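PDB 3AAI: copper homeostasis operon regulatory protein from Thermus thermophilus, which represses transcription of a copper-homeostasis operon, probably by binding operator DNA and releasing it when copper binds. Local coordinates for the interface of chains A and B. Sequence-based numbering; all coordinates share one arbitrary frame. Chains: chain A/B, Copper homeostasis operon regulatory protein.

Contact 1: the interface of chains A and B. Residues chain A 39, 41; chain B 5-6, 62, 66.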
loop_
_atom_site.group_PDB
_atom_site.type_symbol
_atom_site.label_atom_id
_atom_site.label_comp_id
_atom_site.label_asym_id
_atom_site.label_seq_id
_atom_site.Cartn_x
_atom_site.Cartn_y
_atom_site.Cartn_z
ATOM N N VAL A 39 -0.861 -17.229 -21.044
ATOM C CA VAL A 39 -1.074 -16.772 -19.674
ATOM C C VAL A 39 -2.331 -15.934 -19.449
ATOM O O VAL A 39 -2.690 -15.085 -20.266
ATOM C CB VAL A 39 0.137 -15.940 -19.188
ATOM C CG1 VAL A 39 -0.073 -15.499 -17.744
ATOM C CG2 VAL A 39 1.412 -16.754 -19.324
ATOM N N CYS A 41 -3.420 -13.167 -17.583
ATOM C CA CYS A 41 -2.962 -12.001 -16.827
ATOM C C CYS A 41 -3.726 -11.712 -15.546
ATOM O O CYS A 41 -3.123 -11.500 -14.496
ATOM C CB CYS A 41 -2.991 -10.756 -17.714
ATOM S SG CYS A 41 -1.732 -10.754 -18.988
ATOM N N HIS B 5 -4.937 -16.952 -22.138
ATOM C CA HIS B 5 -5.760 -15.833 -22.678
ATOM C C HIS B 5 -4.872 -14.867 -23.466
ATOM O O HIS B 5 -5.342 -14.160 -24.359
ATOM C CB HIS B 5 -6.445 -15.091 -21.529
ATOM C CG HIS B 5 -7.661 -14.326 -21.944
ATOM N ND1 HIS B 5 -8.766 -14.934 -22.501
ATOM C CD2 HIS B 5 -7.950 -13.004 -21.879
ATOM C CE1 HIS B 5 -9.683 -14.019 -22.762
ATOM N NE2 HIS B 5 -9.214 -12.840 -22.394
ATOM N N LEU B 6 -3.587 -14.845 -23.129
ATOM C CA LEU B 6 -2.633 -13.980 -23.807
ATOM C C LEU B 6 -1.270 -14.647 -23.985
ATOM O O LEU B 6 -0.727 -15.251 -23.053
ATOM C CB LEU B 6 -2.446 -12.674 -23.031
ATOM C CG LEU B 6 -1.409 -11.722 -23.636
ATOM C CD1 LEU B 6 -1.873 -11.308 -25.028
ATOM C CD2 LEU B 6 -1.224 -10.500 -22.743
ATOM N N VAL B 62 2.920 -7.529 -15.461
ATOM C CA VAL B 62 1.777 -8.280 -15.946
ATOM C C VAL B 62 0.626 -7.332 -16.269
ATOM O O VAL B 62 -0.087 -7.528 -17.251
ATOM C CB VAL B 62 1.308 -9.310 -14.899
ATOM C CG1 VAL B 62 -0.010 -9.938 -15.333
ATOM C CG2 VAL B 62 2.374 -10.387 -14.733
ATOM N N HIS B 66 -1.199 -6.640 -19.790
ATOM C CA HIS B 66 -2.637 -6.841 -19.866
ATOM C C HIS B 66 -3.296 -5.599 -20.460
ATOM O O HIS B 66 -4.132 -5.704 -21.355
ATOM C CB HIS B 66 -3.213 -7.095 -18.474
ATOM C CG HIS B 66 -4.689 -7.341 -18.468
ATOM N ND1 HIS B 66 -5.252 -8.502 -18.950
ATOM C CD2 HIS B 66 -5.719 -6.571 -18.045
ATOM C CE1 HIS B 66 -6.566 -8.439 -18.822
ATOM N NE2 HIS B 66 -6.875 -7.276 -18.276
#
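A:Val39 and B:Leu6 pair as an antiparallel beta bridge between the two chains. The firm bond runs from the backbone N of A:Val39 to the carbonyl O of B:Leu6 at 2.8 Å. The return bond, from B:Leu6 N to A:Val39 O at 3.0 Å, is weak, and the approach of B:His5 N to that same carbonyl is longer and also weak.

Around A:Cys41 the contacts are van der Waals. Its CB lies 3.4 Å from ND1 of the B:His66 imidazole and 3.7 Å from B:His66 CB. Next to it B:Val62 sets CG1 against the backbone, 3.6 Å from A:Cys41 O. Chi1 of -71° sets the sulfur SG beside its own backbone N, where B:Leu6 CD2 meets it at 3.8 Å and B:His66 CB is also close; ND1 of B:His66 is 4.2 Å from SG. In CsoR proteins a cysteine and a histidine like these, from different subunits, are copper ligands, so the pair probably belongs to the sensing site, although no metal sits in this contact and the structure alone does not show copper binding here.

A:Cys41 starts helix 41-69, just after strand 38-39; B:His66 lies late in helix 41-71 of the partner, and B:Leu6 in the short strand 6-7 near its N-terminus.

Contact 2: the interface of chains A and B. Residues chain A 27, 48, 51-52, 55; chain B 27, 48, 51-52, 55.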
loop_
_atom_site.group_PDB
_atom_site.type_symbol
_atom_site.label_atom_id
_atom_site.label_comp_id
_atom_site.label_asym_id
_atom_site.label_seq_id
_atom_site.Cartn_x
_atom_site.Cartn_y
_atom_site.Cartn_z
ATOM N N LEU A 27 4.099 -19.350 -4.557
ATOM C CA LEU A 27 4.939 -18.560 -5.446
ATOM C C LEU A 27 5.425 -19.388 -6.636
ATOM O O LEU A 27 5.474 -18.893 -7.766
ATOM C CB LEU A 27 6.133 -17.991 -4.665
ATOM C CG LEU A 27 6.836 -16.761 -5.242
ATOM C CD1 LEU A 27 5.796 -15.715 -5.645
ATOM C CD2 LEU A 27 7.799 -16.183 -4.189
ATOM N N LEU A 48 -0.743 -13.268 -7.436
ATOM C CA LEU A 48 0.275 -12.415 -6.832
ATOM C C LEU A 48 -0.264 -11.696 -5.604
ATOM O O LEU A 48 0.396 -11.640 -4.562
ATOM C CB LEU A 48 0.777 -11.382 -7.844
ATOM C CG LEU A 48 1.724 -11.905 -8.918
ATOM C CD1 LEU A 48 1.925 -10.832 -9.978
ATOM C CD2 LEU A 48 3.050 -12.321 -8.278
ATOM N N VAL A 51 -0.572 -14.136 -2.771
ATOM C CA VAL A 51 0.707 -14.407 -2.130
ATOM C C VAL A 51 1.103 -13.206 -1.274
ATOM O O VAL A 51 1.604 -13.369 -0.158
ATOM C CB VAL A 51 1.811 -14.694 -3.171
ATOM C CG1 VAL A 51 3.178 -14.791 -2.488
ATOM C CG2 VAL A 51 1.505 -16.007 -3.887
ATOM N N GLU A 52 0.866 -12.005 -1.790
ATOM C CA GLU A 52 1.194 -10.796 -1.041
ATOM C C GLU A 52 0.395 -10.773 0.256
ATOM O O GLU A 52 0.896 -10.344 1.295
ATOM C CB GLU A 52 0.880 -9.540 -1.865
ATOM C CG GLU A 52 1.653 -9.465 -3.171
ATOM C CD GLU A 52 1.469 -8.147 -3.901
ATOM O OE1 GLU A 52 0.311 -7.719 -4.097
ATOM O OE2 GLU A 52 2.490 -7.544 -4.289
ATOM N N LEU A 55 1.908 -13.130 2.865
ATOM C CA LEU A 55 3.125 -12.545 3.417
ATOM C C LEU A 55 2.739 -11.506 4.462
ATOM O O LEU A 55 3.320 -11.461 5.547
ATOM C CB LEU A 55 3.962 -11.900 2.303
ATOM C CG LEU A 55 4.474 -12.857 1.220
ATOM C CD1 LEU A 55 5.211 -12.066 0.152
ATOM C CD2 LEU A 55 5.394 -13.908 1.830
ATOM N N LEU B 27 12.728 -15.749 -0.470
ATOM C CA LEU B 27 11.800 -16.290 0.521
ATOM C C LEU B 27 12.391 -17.534 1.183
ATOM O O LEU B 27 12.184 -17.777 2.375
ATOM C CB LEU B 27 10.456 -16.618 -0.139
ATOM C CG LEU B 27 9.269 -17.009 0.748
ATOM C CD1 LEU B 27 9.064 -15.983 1.856
ATOM C CD2 LEU B 27 8.018 -17.117 -0.116
ATOM N N LEU B 48 10.551 -9.483 4.437
ATOM C CA LEU B 48 9.243 -9.812 3.888
ATOM C C LEU B 48 8.823 -8.655 2.989
ATOM O O LEU B 48 8.289 -8.863 1.901
ATOM C CB LEU B 48 8.223 -10.023 5.010
ATOM C CG LEU B 48 8.393 -11.353 5.753
ATOM C CD1 LEU B 48 7.498 -11.397 6.989
ATOM C CD2 LEU B 48 8.071 -12.497 4.805
ATOM N N VAL B 51 10.410 -9.041 -0.360
ATOM C CA VAL B 51 9.783 -10.034 -1.224
ATOM C C VAL B 51 8.532 -9.401 -1.843
ATOM O O VAL B 51 8.263 -9.558 -3.034
ATOM C CB VAL B 51 9.386 -11.306 -0.420
ATOM C CG1 VAL B 51 8.550 -12.251 -1.280
ATOM C CG2 VAL B 51 10.642 -12.018 0.068
ATOM N N GLU B 52 7.783 -8.668 -1.030
ATOM C CA GLU B 52 6.564 -8.027 -1.506
ATOM C C GLU B 52 6.887 -7.012 -2.594
ATOM O O GLU B 52 6.184 -6.917 -3.599
ATOM C CB GLU B 52 5.838 -7.347 -0.341
ATOM C CG GLU B 52 5.410 -8.313 0.753
ATOM C CD GLU B 52 4.588 -7.652 1.843
ATOM O OE1 GLU B 52 5.112 -6.744 2.524
ATOM O OE2 GLU B 52 3.415 -8.045 2.018
ATOM N N LEU B 55 7.346 -8.725 -5.836
ATOM C CA LEU B 55 6.093 -9.242 -6.386
ATOM C C LEU B 55 5.337 -8.095 -7.057
ATOM O O LEU B 55 4.701 -8.279 -8.096
ATOM C CB LEU B 55 5.232 -9.870 -5.280
ATOM C CG LEU B 55 5.801 -11.088 -4.538
ATOM C CD1 LEU B 55 4.778 -11.601 -3.539
ATOM C CD2 LEU B 55 6.153 -12.187 -5.525
#
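The carboxylate OE2 of B:Glu52 comes within 3.5 Å of the backbone O of A:Glu52, but no hydrogen bond links them, and no polar bond joins the chains in this patch. It is the apolar centre of the CsoR dimer, a four-helix bundle in which the second helices, 41-69 of A and 41-71 of B, meet across the two-fold axis.

A:Leu55 and B:Leu55 reach toward each other tip to tip, their CD1 methyls 3.7 Å apart. Each has CG anti to its own carbonyl carbon and CD1 continuing the extended chain (chi1 -63° and chi2 177° in A:Leu55), which carries that methyl toward the partner helix. The same CD1 of A:Leu55 meets B:Val51 CG1 at 3.6 Å, the two side chains roughly at right angles, and the exchanged pair matches it closely. A:Glu52 slides past B:Leu55 in the opposite direction, its aliphatic CG 3.8 Å from B:Leu55 CD1; B:Glu52 CG comes as near to A:Leu55 CD1.

The second branch of B:Leu55 turns to the first helix of A: its CD2 packs 3.5 Å from A:Leu27 CD1, the side chains crossing obliquely, with A:Leu48 CD2 farther off at 4.2 Å. A:Leu27 and B:Leu27 just touch through their CD2 methyls. A:Glu52 OE2 and B:Glu52 OE2 stand 6.4 Å apart, a spacing at which like charges, if both are ionised, would repel modestly.

Contact 3: the interface of chains A and B. Residues chain A 7-8, 13; chain B 34-37, 39, 44.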
loop_
_atom_site.group_PDB
_atom_site.type_symbol
_atom_site.label_atom_id
_atom_site.label_comp_id
_atom_site.label_asym_id
_atom_site.label_seq_id
_atom_site.Cartn_x
_atom_site.Cartn_y
_atom_site.Cartn_z
ATOM N N HIS A 7 14.736 -11.900 21.286
ATOM C CA HIS A 7 14.583 -12.636 19.998
ATOM C C HIS A 7 13.130 -13.006 19.719
ATOM O O HIS A 7 12.316 -13.117 20.638
ATOM C CB HIS A 7 15.435 -13.906 20.023
ATOM C CG HIS A 7 16.906 -13.644 20.088
ATOM N ND1 HIS A 7 17.810 -14.583 20.534
ATOM C CD2 HIS A 7 17.632 -12.553 19.748
ATOM C CE1 HIS A 7 19.030 -14.082 20.469
ATOM N NE2 HIS A 7 18.951 -12.851 19.994
ATOM N N LEU A 8 12.816 -13.198 18.441
ATOM C CA LEU A 8 11.471 -13.575 18.025
ATOM C C LEU A 8 11.053 -14.855 18.741
ATOM O O LEU A 8 11.810 -15.822 18.803
ATOM C CB LEU A 8 11.436 -13.791 16.510
ATOM C CG LEU A 8 10.107 -14.170 15.853
ATOM C CD1 LEU A 8 9.034 -13.152 16.217
ATOM C CD2 LEU A 8 10.297 -14.236 14.336
ATOM N N ARG A 13 8.327 -18.109 15.326
ATOM C CA ARG A 13 9.242 -18.490 14.255
ATOM C C ARG A 13 8.699 -19.732 13.557
ATOM O O ARG A 13 8.711 -19.822 12.326
ATOM C CB ARG A 13 10.640 -18.805 14.796
ATOM C CG ARG A 13 11.447 -17.601 15.241
ATOM C CD ARG A 13 12.887 -17.999 15.555
ATOM N NE ARG A 13 12.978 -18.960 16.653
ATOM C CZ ARG A 13 13.434 -20.202 16.530
ATOM N NH1 ARG A 13 13.479 -20.999 17.589
ATOM N NH2 ARG A 13 13.847 -20.652 15.351
ATOM N N LEU B 34 14.781 -18.282 9.635
ATOM C CA LEU B 34 13.835 -18.595 10.692
ATOM C C LEU B 34 14.220 -19.889 11.397
ATOM O O LEU B 34 13.571 -20.296 12.357
ATOM C CB LEU B 34 12.414 -18.699 10.128
ATOM C CG LEU B 34 11.752 -17.375 9.727
ATOM C CD1 LEU B 34 10.458 -17.666 8.972
ATOM C CD2 LEU B 34 11.477 -16.523 10.978
ATOM N N GLU B 35 15.271 -20.545 10.918
ATOM C CA GLU B 35 15.721 -21.770 11.563
ATOM C C GLU B 35 16.749 -21.412 12.624
ATOM O O GLU B 35 17.034 -22.210 13.512
ATOM C CB GLU B 35 16.333 -22.738 10.555
ATOM C CG GLU B 35 15.341 -23.282 9.552
ATOM C CD GLU B 35 15.890 -24.456 8.768
ATOM O OE1 GLU B 35 16.909 -24.282 8.068
ATOM O OE2 GLU B 35 15.301 -25.554 8.854
ATOM N N ASP B 36 17.307 -20.209 12.523
ATOM C CA ASP B 36 18.286 -19.749 13.501
ATOM C C ASP B 36 17.549 -19.341 14.770
ATOM O O ASP B 36 16.349 -19.065 14.737
ATOM C CB ASP B 36 19.099 -18.565 12.956
ATOM C CG ASP B 36 20.022 -18.968 11.820
ATOM O OD1 ASP B 36 20.516 -20.115 11.846
ATOM O OD2 ASP B 36 20.267 -18.143 10.911
ATOM N N GLU B 37 18.273 -19.293 15.883
ATOM C CA GLU B 37 17.680 -18.948 17.168
ATOM C C GLU B 37 17.715 -17.462 17.521
ATOM O O GLU B 37 16.896 -16.994 18.306
ATOM C CB GLU B 37 18.355 -19.760 18.271
ATOM N N VAL B 39 17.144 -14.801 15.480
ATOM C CA VAL B 39 16.542 -13.975 14.438
ATOM C C VAL B 39 15.771 -12.812 15.062
ATOM O O VAL B 39 15.066 -12.990 16.056
ATOM C CB VAL B 39 15.591 -14.812 13.537
ATOM C CG1 VAL B 39 14.603 -15.574 14.388
ATOM C CG2 VAL B 39 14.853 -13.898 12.571
ATOM N N VAL B 44 12.940 -9.911 9.835
ATOM C CA VAL B 44 11.917 -10.688 9.157
ATOM C C VAL B 44 10.971 -9.720 8.447
ATOM O O VAL B 44 10.690 -9.874 7.261
ATOM C CB VAL B 44 11.121 -11.544 10.163
ATOM C CG1 VAL B 44 10.037 -12.338 9.440
ATOM C CG2 VAL B 44 12.065 -12.483 10.894
#
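A:Arg13 pushes its guanidinium among the backbone carbonyls of the B:Leu34 to B:Glu37 turn. NH2 donates to B:Leu34 O at 3.0 Å; the acceptor lies close to the guanidinium plane, yet the nitrogen sits above the carbonyl plane and the bond is bent (137° at the hydrogen). B:Asp36 O is equally near NH2, but the N-H does not point at it, leaving a close approach without a hydrogen bond. A second bond ties the backbones: A:Leu8 N donates to B:Val39 O at 3.3 Å.

The aliphatic stem of A:Arg13 slides past B:Val39 in the opposite direction, its CG 3.8 Å from the valine CG1; the still closer approach of CD is doubtful. A bend at chi3 (-62°) turns the arginine over toward the carbonyls. From its own chain, A:Leu8 O lies in the guanidinium plane, at its edge, but 4.0 Å from A:Arg13 NE, too far to hold it by a hydrogen bond. A:His7 brings ND1 to 3.4 Å from B:Glu37 O, a van der Waals approach.

A:Arg13 belongs to the opening of helix 10-34, following the N-terminal tail, and it docks on the connection between the first and second helices of B.

Contact 2 lies in the middle of the dimer, with its C-alpha centre about 20 Å from that of contact 1 and 19 Å from that of contact 3; the two outer centres are about 38 Å apart. The second helix of B, 41-71, contributes to all three. Contacts 1 and 3 show related surfaces at opposite ends with the chains exchanged: in each, the N-terminal tail of one subunit meets Val39 of the other. B:Leu6 pairs with A:Val39, and A:Leu8 bonds to B:Val39; Leu6 of chain A is not modelled. The homodimer is thus packed at its centre and clasped at both ends, with a probable copper site near each end.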